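Local coordinates for protein putative short-chain oxidoreductase (Thermus thermophilus, PDB 2YUT) that binds NADP in a Rossmann-type fold and probably acts as an oxidoreductase of the short-chain dehydrogenase/reductase family, at residues F110-P123 against L152-P165. Sequence-based numbering, arbitrary orientation.
With NAP (NADP nicotinamide-adenine-dinucleotide phosphate), chain B.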
ATOM      1  N   PHE A 110       6.224 -12.668 -20.712  1.00 18.89           N
ATOM      2  CA  PHE A 110       5.417 -13.844 -20.402  1.00 20.47           C
ATOM      3  C   PHE A 110       4.958 -14.621 -21.624  1.00 19.57           C
ATOM      4  O   PHE A 110       4.694 -14.044 -22.675  1.00 19.94           O
ATOM      5  CB  PHE A 110       4.154 -13.443 -19.631  1.00 18.84           C
ATOM      6  CG  PHE A 110       4.406 -12.981 -18.224  1.00 23.03           C
ATOM      7  CD1 PHE A 110       4.867 -13.868 -17.257  1.00 15.09           C
ATOM      8  CD2 PHE A 110       4.139 -11.663 -17.855  1.00 18.82           C
ATOM      9  CE1 PHE A 110       5.056 -13.452 -15.939  1.00 18.35           C
ATOM     10  CE2 PHE A 110       4.324 -11.234 -16.539  1.00 15.12           C
ATOM     11  CZ  PHE A 110       4.784 -12.130 -15.579  1.00 16.52           C
ATOM     12  N   GLN A 111       4.850 -15.937 -21.463  1.00 19.31           N
ATOM     13  CA  GLN A 111       4.347 -16.819 -22.513  1.00 22.71           C
ATOM     14  C   GLN A 111       2.838 -16.801 -22.271  1.00 23.45           C
ATOM     15  O   GLN A 111       2.400 -16.522 -21.153  1.00 23.57           O
ATOM     16  CB  GLN A 111       4.846 -18.257 -22.304  1.00 16.65           C
ATOM     17  CG  GLN A 111       6.339 -18.462 -22.495  1.00 12.67           C
ATOM     18  CD  GLN A 111       6.723 -18.569 -23.955  1.00 16.34           C
ATOM     19  OE1 GLN A 111       5.971 -18.142 -24.837  1.00 21.45           O
ATOM     20  NE2 GLN A 111       7.901 -19.124 -24.221  1.00 12.87           N
ATOM     21  N   LYS A 112       2.042 -17.081 -23.296  1.00 24.66           N
ATOM     22  CA  LYS A 112       0.595 -17.129 -23.101  1.00 25.78           C
ATOM     23  C   LYS A 112       0.359 -18.256 -22.099  1.00 21.96           C
ATOM     24  O   LYS A 112       1.038 -19.279 -22.146  1.00 24.63           O
ATOM     25  CB  LYS A 112      -0.121 -17.450 -24.417  1.00 35.63           C
ATOM     26  CG  LYS A 112      -0.100 -16.323 -25.445  1.00 45.03           C
ATOM     27  CD  LYS A 112      -0.961 -15.151 -24.994  1.00 58.85           C
ATOM     28  CE  LYS A 112      -0.956 -14.017 -26.012  1.00 68.34           C
ATOM     29  NZ  LYS A 112      -1.535 -14.433 -27.320  1.00 78.52           N
ATOM     30  N   GLY A 113      -0.578 -18.071 -21.180  1.00 19.34           N
ATOM     31  CA  GLY A 113      -0.847 -19.114 -20.204  1.00 15.46           C
ATOM     32  C   GLY A 113       0.031 -19.066 -18.963  1.00 18.64           C
ATOM     33  O   GLY A 113      -0.169 -19.833 -18.023  1.00 16.69           O
ATOM     34  N   ALA A 114       1.001 -18.161 -18.941  1.00 21.44           N
ATOM     35  CA  ALA A 114       1.891 -18.060 -17.792  1.00 15.63           C
ATOM     36  C   ALA A 114       1.161 -17.672 -16.509  1.00 22.72           C
ATOM     37  O   ALA A 114       0.071 -17.092 -16.537  1.00 21.34           O
ATOM     38  CB  ALA A 114       2.991 -17.053 -18.078  1.00 14.24           C
ATOM     39  N   ARG A 115       1.774 -18.018 -15.382  1.00 15.72           N
ATOM     40  CA  ARG A 115       1.240 -17.686 -14.071  1.00 16.94           C
ATOM     41  C   ARG A 115       2.295 -16.856 -13.359  1.00 19.00           C
ATOM     42  O   ARG A 115       3.495 -17.098 -13.508  1.00 19.10           O
ATOM     43  CB  ARG A 115       0.949 -18.959 -13.278  1.00 21.67           C
ATOM     44  CG  ARG A 115      -0.123 -19.817 -13.923  1.00 35.95           C
ATOM     45  CD  ARG A 115      -0.023 -21.262 -13.491  1.00 42.16           C
ATOM     46  NE  ARG A 115      -0.954 -22.094 -14.244  1.00 59.38           N
ATOM     47  CZ  ARG A 115      -0.936 -23.423 -14.247  1.00 69.70           C
ATOM     48  NH1 ARG A 115      -0.030 -24.079 -13.534  1.00 75.68           N
ATOM     49  NH2 ARG A 115      -1.825 -24.093 -14.967  1.00 76.95           N
ATOM     50  N   ALA A 116       1.850 -15.862 -12.606  1.00 18.54           N
ATOM     51  CA  ALA A 116       2.757 -14.998 -11.864  1.00 17.13           C
ATOM     52  C   ALA A 116       2.221 -14.990 -10.442  1.00 18.33           C
ATOM     53  O   ALA A 116       1.111 -14.519 -10.179  1.00 20.71           O
ATOM     54  CB  ALA A 116       2.766 -13.596 -12.465  1.00 18.48           C
ATOM     55  N   VAL A 117       3.023 -15.533  -9.532  1.00 16.12           N
ATOM     56  CA  VAL A 117       2.649 -15.678  -8.135  1.00 11.55           C
ATOM     57  C   VAL A 117       3.272 -14.639  -7.216  1.00 17.74           C
ATOM     58  O   VAL A 117       4.476 -14.392  -7.262  1.00 17.47           O
ATOM     59  CB  VAL A 117       3.040 -17.093  -7.629  1.00 17.52           C
ATOM     60  CG1 VAL A 117       2.537 -17.311  -6.219  1.00 13.66           C
ATOM     61  CG2 VAL A 117       2.491 -18.155  -8.581  1.00 15.96           C
ATOM     62  N   PHE A 118       2.435 -14.048  -6.370  1.00 15.15           N
ATOM     63  CA  PHE A 118       2.872 -13.029  -5.421  1.00 14.08           C
ATOM     64  C   PHE A 118       2.325 -13.408  -4.056  1.00 11.39           C
ATOM     65  O   PHE A 118       1.365 -14.174  -3.956  1.00 17.28           O
ATOM     66  CB  PHE A 118       2.349 -11.656  -5.854  1.00 15.55           C
ATOM     67  CG  PHE A 118       2.912 -11.188  -7.165  1.00 15.37           C
ATOM     68  CD1 PHE A 118       4.089 -10.443  -7.207  1.00 15.08           C
ATOM     69  CD2 PHE A 118       2.291 -11.532  -8.363  1.00 16.38           C
ATOM     70  CE1 PHE A 118       4.644 -10.047  -8.420  1.00 13.07           C
ATOM     71  CE2 PHE A 118       2.834 -11.145  -9.585  1.00 14.70           C
ATOM     72  CZ  PHE A 118       4.014 -10.402  -9.615  1.00 13.83           C
ATOM     73  N   PHE A 119       2.926 -12.865  -3.005  1.00 13.85           N
ATOM     74  CA  PHE A 119       2.509 -13.189  -1.652  1.00 16.31           C
ATOM     75  C   PHE A 119       1.967 -11.988  -0.868  1.00 19.72           C
ATOM     76  O   PHE A 119       2.667 -10.994  -0.661  1.00 17.02           O
ATOM     77  CB  PHE A 119       3.695 -13.828  -0.920  1.00 13.50           C
ATOM     78  CG  PHE A 119       4.211 -15.078  -1.595  1.00 14.91           C
ATOM     79  CD1 PHE A 119       3.676 -16.329  -1.280  1.00 12.39           C
ATOM     80  CD2 PHE A 119       5.182 -14.995  -2.590  1.00 15.48           C
ATOM     81  CE1 PHE A 119       4.100 -17.481  -1.952  1.00 14.85           C
ATOM     82  CE2 PHE A 119       5.616 -16.141  -3.272  1.00 20.20           C
ATOM     83  CZ  PHE A 119       5.073 -17.388  -2.953  1.00 17.35           C
ATOM     84  N   GLY A 120       0.709 -12.089  -0.446  1.00 17.92           N
ATOM     85  CA  GLY A 120       0.095 -11.022   0.320  1.00 22.71           C
ATOM     86  C   GLY A 120       0.082 -11.407   1.786  1.00 26.13           C
ATOM     87  O   GLY A 120       1.087 -11.887   2.310  1.00 20.55           O
ATOM     88  N   ALA A 121      -1.053 -11.210   2.450  1.00 22.80           N
ATOM     89  CA  ALA A 121      -1.164 -11.555   3.863  1.00 27.33           C
ATOM     90  C   ALA A 121      -2.603 -11.556   4.345  1.00 20.77           C
ATOM     91  O   ALA A 121      -3.442 -10.826   3.821  1.00 24.56           O
ATOM     92  CB  ALA A 121      -0.352 -10.581   4.704  1.00 17.28           C
ATOM     93  N   TYR A 122      -2.884 -12.390   5.341  1.00 22.67           N
ATOM     94  CA  TYR A 122      -4.213 -12.448   5.932  1.00 24.21           C
ATOM     95  C   TYR A 122      -4.356 -11.147   6.716  1.00 26.72           C
ATOM     96  O   TYR A 122      -3.606 -10.903   7.660  1.00 25.80           O
ATOM     97  CB  TYR A 122      -4.325 -13.646   6.880  1.00 24.19           C
ATOM     98  CG  TYR A 122      -4.462 -14.976   6.169  1.00 31.98           C
ATOM     99  CD1 TYR A 122      -5.604 -15.274   5.428  1.00 24.41           C
ATOM    100  CD2 TYR A 122      -3.451 -15.937   6.234  1.00 27.41           C
ATOM    101  CE1 TYR A 122      -5.741 -16.487   4.769  1.00 21.83           C
ATOM    102  CE2 TYR A 122      -3.576 -17.159   5.576  1.00 28.84           C
ATOM    103  CZ  TYR A 122      -4.725 -17.427   4.847  1.00 27.83           C
ATOM    104  OH  TYR A 122      -4.864 -18.630   4.196  1.00 31.14           O
ATOM    105  N   PRO A 123      -5.313 -10.290   6.323  1.00 27.61           N
ATOM    106  CA  PRO A 123      -5.567  -8.997   6.974  1.00 30.95           C
ATOM    107  C   PRO A 123      -5.631  -9.027   8.501  1.00 31.09           C
ATOM    108  O   PRO A 123      -4.947  -8.253   9.173  1.00 31.73           O
ATOM    109  CB  PRO A 123      -6.887  -8.556   6.353  1.00 26.65           C
ATOM    110  CG  PRO A 123      -6.808  -9.127   4.977  1.00 30.85           C
ATOM    111  CD  PRO A 123      -6.273 -10.517   5.229  1.00 22.66           C
ATOM    112  N   LEU A 152      -3.400  -8.137 -17.236  1.00 22.68           N
ATOM    113  CA  LEU A 152      -2.555  -9.290 -17.518  1.00 29.52           C
ATOM    114  C   LEU A 152      -3.298 -10.427 -18.214  1.00 24.36           C
ATOM    115  O   LEU A 152      -2.745 -11.088 -19.091  1.00 24.66           O
ATOM    116  CB  LEU A 152      -1.912  -9.792 -16.221  1.00 22.66           C
ATOM    117  CG  LEU A 152      -0.658  -9.038 -15.758  1.00 31.44           C
ATOM    118  CD1 LEU A 152       0.500  -9.366 -16.697  1.00 28.78           C
ATOM    119  CD2 LEU A 152      -0.916  -7.531 -15.730  1.00 22.20           C
ATOM    120  N   LEU A 153      -4.551 -10.648 -17.832  1.00 27.90           N
ATOM    121  CA  LEU A 153      -5.339 -11.712 -18.440  1.00 29.01           C
ATOM    122  C   LEU A 153      -5.471 -11.464 -19.939  1.00 32.16           C
ATOM    123  O   LEU A 153      -5.577 -12.405 -20.724  1.00 33.17           O
ATOM    124  CB  LEU A 153      -6.722 -11.787 -17.795  1.00 33.85           C
ATOM    125  CG  LEU A 153      -7.573 -13.008 -18.158  1.00 44.88           C
ATOM    126  CD1 LEU A 153      -6.825 -14.295 -17.815  1.00 38.86           C
ATOM    127  CD2 LEU A 153      -8.890 -12.942 -17.404  1.00 44.60           C
ATOM    128  N   ARG A 154      -5.453 -10.193 -20.328  1.00 32.79           N
ATOM    129  CA  ARG A 154      -5.561  -9.818 -21.732  1.00 37.05           C
ATOM    130  C   ARG A 154      -4.343 -10.330 -22.495  1.00 41.10           C
ATOM    131  O   ARG A 154      -4.408 -10.553 -23.703  1.00 40.20           O
ATOM    132  CB  ARG A 154      -5.658  -8.297 -21.868  1.00 43.05           C
ATOM    133  CG  ARG A 154      -6.893  -7.690 -21.227  1.00 56.04           C
ATOM    134  CD  ARG A 154      -6.744  -6.182 -21.088  1.00 73.58           C
ATOM    135  NE  ARG A 154      -7.874  -5.567 -20.395  1.00 79.59           N
ATOM    136  CZ  ARG A 154      -7.898  -4.302 -19.986  1.00 80.11           C
ATOM    137  NH1 ARG A 154      -6.851  -3.514 -20.196  1.00 73.05           N
ATOM    138  NH2 ARG A 154      -8.970  -3.823 -19.367  1.00 80.54           N
ATOM    139  N   GLU A 155      -3.233 -10.505 -21.784  1.00 32.33           N
ATOM    140  CA  GLU A 155      -2.004 -11.011 -22.388  1.00 33.31           C
ATOM    141  C   GLU A 155      -1.942 -12.525 -22.222  1.00 27.07           C
ATOM    142  O   GLU A 155      -0.959 -13.155 -22.605  1.00 30.07           O
ATOM    143  CB  GLU A 155      -0.771 -10.396 -21.716  1.00 34.05           C
ATOM    144  CG  GLU A 155      -0.609  -8.902 -21.898  1.00 33.40           C
ATOM    145  CD  GLU A 155       0.662  -8.378 -21.249  1.00 37.56           C
ATOM    146  OE1 GLU A 155       1.761  -8.853 -21.606  1.00 35.59           O
ATOM    147  OE2 GLU A 155       0.565  -7.492 -20.378  1.00 40.76           O
ATOM    148  N   GLY A 156      -2.992 -13.101 -21.643  1.00 28.41           N
ATOM    149  CA  GLY A 156      -3.025 -14.535 -21.423  1.00 27.02           C
ATOM    150  C   GLY A 156      -2.234 -14.933 -20.187  1.00 30.26           C
ATOM    151  O   GLY A 156      -1.821 -16.086 -20.044  1.00 24.59           O
ATOM    152  N   VAL A 157      -2.030 -13.976 -19.286  1.00 27.66           N
ATOM    153  CA  VAL A 157      -1.276 -14.220 -18.061  1.00 24.75           C
ATOM    154  C   VAL A 157      -2.169 -14.213 -16.826  1.00 27.31           C
ATOM    155  O   VAL A 157      -2.981 -13.303 -16.636  1.00 27.04           O
ATOM    156  CB  VAL A 157      -0.176 -13.159 -17.881  1.00 20.20           C
ATOM    157  CG1 VAL A 157       0.615 -13.435 -16.614  1.00 18.77           C
ATOM    158  CG2 VAL A 157       0.737 -13.158 -19.091  1.00 15.08           C
ATOM    159  N   HIS A 158      -2.009 -15.224 -15.981  1.00 24.43           N
ATOM    160  CA  HIS A 158      -2.808 -15.330 -14.770  1.00 25.32           C
ATOM    161  C   HIS A 158      -2.036 -14.925 -13.530  1.00 31.08           C
ATOM    162  O   HIS A 158      -1.013 -15.531 -13.202  1.00 24.74           O
ATOM    163  CB  HIS A 158      -3.309 -16.758 -14.580  1.00 23.08           C
ATOM    164  CG  HIS A 158      -4.021 -17.310 -15.773  1.00 38.63           C
ATOM    165  ND1 HIS A 158      -3.355 -17.788 -16.879  1.00 44.48           N
ATOM    166  CD2 HIS A 158      -5.341 -17.447 -16.038  1.00 34.39           C
ATOM    167  CE1 HIS A 158      -4.235 -18.199 -17.775  1.00 41.55           C
ATOM    168  NE2 HIS A 158      -5.447 -18.003 -17.289  1.00 45.85           N
ATOM    169  N   LEU A 159      -2.534 -13.903 -12.841  1.00 22.72           N
ATOM    170  CA  LEU A 159      -1.907 -13.441 -11.611  1.00 24.13           C
ATOM    171  C   LEU A 159      -2.534 -14.226 -10.472  1.00 18.87           C
ATOM    172  O   LEU A 159      -3.752 -14.356 -10.399  1.00 24.06           O
ATOM    173  CB  LEU A 159      -2.159 -11.946 -11.395  1.00 23.82           C
ATOM    174  CG  LEU A 159      -1.556 -10.969 -12.407  1.00 29.27           C
ATOM    175  CD1 LEU A 159      -1.943  -9.538 -12.023  1.00 29.68           C
ATOM    176  CD2 LEU A 159      -0.044 -11.118 -12.437  1.00 28.05           C
ATOM    177  N   VAL A 160      -1.695 -14.759  -9.592  1.00 21.49           N
ATOM    178  CA  VAL A 160      -2.169 -15.535  -8.455  1.00 18.42           C
ATOM    179  C   VAL A 160      -1.696 -14.877  -7.160  1.00 25.47           C
ATOM    180  O   VAL A 160      -0.501 -14.641  -6.975  1.00 24.82           O
ATOM    181  CB  VAL A 160      -1.623 -16.981  -8.508  1.00 17.10           C
ATOM    182  CG1 VAL A 160      -2.148 -17.786  -7.333  1.00 16.56           C
ATOM    183  CG2 VAL A 160      -2.015 -17.634  -9.827  1.00 19.75           C
ATOM    184  N   LEU A 161      -2.637 -14.570  -6.275  1.00 24.79           N
ATOM    185  CA  LEU A 161      -2.303 -13.959  -4.997  1.00 15.64           C
ATOM    186  C   LEU A 161      -2.336 -15.035  -3.917  1.00 18.76           C
ATOM    187  O   LEU A 161      -3.359 -15.682  -3.699  1.00 17.30           O
ATOM    188  CB  LEU A 161      -3.296 -12.838  -4.663  1.00 25.68           C
ATOM    189  CG  LEU A 161      -3.037 -11.956  -3.433  1.00 29.93           C
ATOM    190  CD1 LEU A 161      -3.375 -12.701  -2.162  1.00 39.17           C
ATOM    191  CD2 LEU A 161      -1.585 -11.513  -3.422  1.00 23.31           C
ATOM    192  N   VAL A 162      -1.210 -15.228  -3.242  1.00 20.74           N
ATOM    193  CA  VAL A 162      -1.127 -16.237  -2.195  1.00 16.21           C
ATOM    194  C   VAL A 162      -1.113 -15.646  -0.787  1.00 14.15           C
ATOM    195  O   VAL A 162      -0.378 -14.698  -0.504  1.00 17.31           O
ATOM    196  CB  VAL A 162       0.150 -17.104  -2.350  1.00 19.07           C
ATOM    197  CG1 VAL A 162       0.225 -18.119  -1.215  1.00 14.83           C
ATOM    198  CG2 VAL A 162       0.160 -17.798  -3.711  1.00 12.31           C
ATOM    199  N   ARG A 163      -1.938 -16.211   0.089  1.00 13.72           N
ATOM    200  CA  ARG A 163      -1.983 -15.790   1.480  1.00 18.70           C
ATOM    201  C   ARG A 163      -1.519 -16.979   2.310  1.00 19.85           C
ATOM    202  O   ARG A 163      -2.206 -17.992   2.416  1.00 20.16           O
ATOM    203  CB  ARG A 163      -3.396 -15.364   1.884  1.00 21.97           C
ATOM    204  CG  ARG A 163      -3.743 -13.946   1.450  1.00 24.30           C
ATOM    205  CD  ARG A 163      -5.163 -13.571   1.854  1.00 27.56           C
ATOM    206  NE  ARG A 163      -5.476 -12.181   1.535  1.00 22.60           N
ATOM    207  CZ  ARG A 163      -6.668 -11.624   1.722  1.00 31.05           C
ATOM    208  NH1 ARG A 163      -7.664 -12.342   2.226  1.00 27.28           N
ATOM    209  NH2 ARG A 163      -6.863 -10.345   1.420  1.00 27.50           N
ATOM    210  N   LEU A 164      -0.329 -16.847   2.882  1.00 18.74           N
ATOM    211  CA  LEU A 164       0.254 -17.908   3.682  1.00 22.73           C
ATOM    212  C   LEU A 164       0.182 -17.609   5.163  1.00 27.83           C
ATOM    213  O   LEU A 164       0.199 -16.452   5.575  1.00 20.84           O
ATOM    214  CB  LEU A 164       1.735 -18.094   3.322  1.00 16.25           C
ATOM    215  CG  LEU A 164       2.137 -18.592   1.931  1.00 23.63           C
ATOM    216  CD1 LEU A 164       3.635 -18.422   1.747  1.00 25.70           C
ATOM    217  CD2 LEU A 164       1.742 -20.043   1.769  1.00 18.85           C
ATOM    218  N   PRO A 165       0.075 -18.659   5.988  1.00 25.98           N
ATOM    219  CA  PRO A 165       0.028 -18.457   7.437  1.00 23.77           C
ATOM    220  C   PRO A 165       1.508 -18.267   7.790  1.00 23.65           C
ATOM    221  O   PRO A 165       2.344 -18.187   6.888  1.00 23.99           O
ATOM    222  CB  PRO A 165      -0.530 -19.779   7.945  1.00 26.10           C
ATOM    223  CG  PRO A 165       0.057 -20.766   6.970  1.00 25.98           C
ATOM    224  CD  PRO A 165      -0.146 -20.074   5.640  1.00 22.51           C
TER
HETATM  225  PA  NAP B 500      12.897 -14.312   3.628  1.00 17.20           P
HETATM  226  O1A NAP B 500      13.470 -13.112   4.533  1.00 15.17           O
HETATM  227  O2A NAP B 500      13.379 -15.643   4.060  1.00 15.79           O
HETATM  228  O5B NAP B 500      13.339 -13.969   2.120  1.00 18.56           O
HETATM  229  C5B NAP B 500      13.104 -12.667   1.579  1.00 15.52           C
HETATM  230  C4B NAP B 500      13.633 -12.589   0.148  1.00 20.89           C
HETATM  231  O4B NAP B 500      13.359 -11.270  -0.358  1.00 20.90           O
HETATM  232  C3B NAP B 500      15.154 -12.765   0.133  1.00 20.66           C
HETATM  233  O3B NAP B 500      15.539 -13.570  -0.985  1.00 24.78           O
HETATM  234  C2B NAP B 500      15.648 -11.333  -0.062  1.00 19.79           C
HETATM  235  O2B NAP B 500      16.888 -11.351  -0.774  1.00 21.54           O
HETATM  236  C1B NAP B 500      14.560 -10.852  -1.021  1.00 17.35           C
HETATM  237  N9A NAP B 500      14.606  -9.379  -1.152  1.00 23.60           N
HETATM  238  C8A NAP B 500      14.363  -8.504  -0.179  1.00 19.38           C
HETATM  239  N7A NAP B 500      14.527  -7.267  -0.644  1.00 21.90           N
HETATM  240  C5A NAP B 500      14.877  -7.356  -1.923  1.00 15.59           C
HETATM  241  C6A NAP B 500      15.197  -6.426  -2.905  1.00 24.31           C
HETATM  242  N6A NAP B 500      15.172  -5.124  -2.633  1.00 15.51           N
HETATM  243  N1A NAP B 500      15.534  -6.864  -4.126  1.00 20.22           N
HETATM  244  C2A NAP B 500      15.564  -8.156  -4.403  1.00 22.83           C
HETATM  245  N3A NAP B 500      15.267  -9.068  -3.495  1.00 12.63           N
HETATM  246  C4A NAP B 500      14.924  -8.702  -2.252  1.00 20.19           C
HETATM  247  O3  NAP B 500      11.294 -14.150   3.681  1.00 16.51           O
HETATM  248  PN  NAP B 500      10.279 -15.337   3.288  1.00 19.25           P
HETATM  249  O1N NAP B 500       9.711 -15.921   4.525  1.00 18.87           O
HETATM  250  O2N NAP B 500      10.913 -16.244   2.305  1.00 19.76           O
HETATM  251  O5D NAP B 500       9.077 -14.550   2.560  1.00 18.99           O
HETATM  252  C5D NAP B 500       8.890 -14.643   1.145  1.00 18.84           C
HETATM  253  C4D NAP B 500       7.604 -13.935   0.708  1.00 15.42           C
HETATM  254  O4D NAP B 500       6.519 -14.554   1.427  1.00 17.45           O
HETATM  255  C3D NAP B 500       7.618 -12.467   1.139  1.00 17.59           C
HETATM  256  O3D NAP B 500       6.763 -11.678   0.306  1.00 19.98           O
HETATM  257  C2D NAP B 500       7.032 -12.565   2.544  1.00 18.43           C
HETATM  258  O2D NAP B 500       6.473 -11.318   2.966  1.00 18.66           O
HETATM  259  C1D NAP B 500       5.900 -13.545   2.244  1.00 15.66           C
HETATM  260  N1N NAP B 500       5.277 -14.107   3.464  1.00 18.11           N
HETATM  261  C2N NAP B 500       6.072 -14.727   4.436  1.00 16.99           C
HETATM  262  C3N NAP B 500       5.482 -15.248   5.582  1.00 20.84           C
HETATM  263  C7N NAP B 500       6.347 -15.933   6.642  1.00 26.68           C
HETATM  264  O7N NAP B 500       5.882 -16.239   7.739  1.00 22.87           O
HETATM  265  N7N NAP B 500       7.609 -16.148   6.283  1.00 13.22           N
HETATM  266  C4N NAP B 500       4.107 -15.153   5.762  1.00 25.48           C
HETATM  267  C5N NAP B 500       3.313 -14.539   4.798  1.00 28.51           C
HETATM  268  C6N NAP B 500       3.892 -14.015   3.649  1.00 23.26           C
HETATM  269  P2B NAP B 500      18.308 -11.389  -0.013  1.00 34.07           P
HETATM  270  O1X NAP B 500      18.150 -12.361   1.260  1.00 30.57           O
HETATM  271  O2X NAP B 500      19.306 -12.130  -1.038  1.00 29.87           O
HETATM  272  O3X NAP B 500      18.783 -10.039   0.363  1.00 35.27           O
HETATM  273  O   HOH W   1       1.307 -14.571   1.631  1.00 30.54           O
HETATM  274  O   HOH W   2      -0.357 -13.671   6.567  1.00 27.84           O
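Strands 114-119 and 158-162 run parallel, 4.7 Å apart at closest approach, and are laced from Ala114 to Gly120 by six backbone hydrogen bonds, the straightest from His158 N to Ala114 O (N-H...O 174°). Where they separate beside the cofactor, water 1 takes over, donating to Gly120 O and Val162 O and accepting from Leu164 N. On one face of the pair, CG1 of Val117 packs tightly on CG2 of Val162 (3.5 Å). The Phe119 ring lies alongside Val162, CD1 3.8 Å from Val162 CB, and meets Leu164 CD1 at 3.7 Å. With CG beside the backbone N (chi1 -59°), Phe119 also rests on the NADP ribose, its CB 3.7 Å from O4D of the cofactor. A serine in place of Phe119 would probably open a gap between Val162, Leu164 and that ribose. Farther along, Arg163 CB sits over one face of the Tyr122 ring, 3.9 Å from its centroid, while Pro123 CD covers a face of the guanidinium, which is salt-bridged to Glu142. At the other end Val157 CG1 lies over the centre of the Phe110 ring, following the Schellman turn at Gly156. The pairing adds strand 158-162, outermost within the chain, to the parallel Rossmann sheet; strand 114-119 pairs on its other side with 67-72. Helices 89-107 and 132-153 cover the Phe118 face, and helix 185-196 the Val117 face.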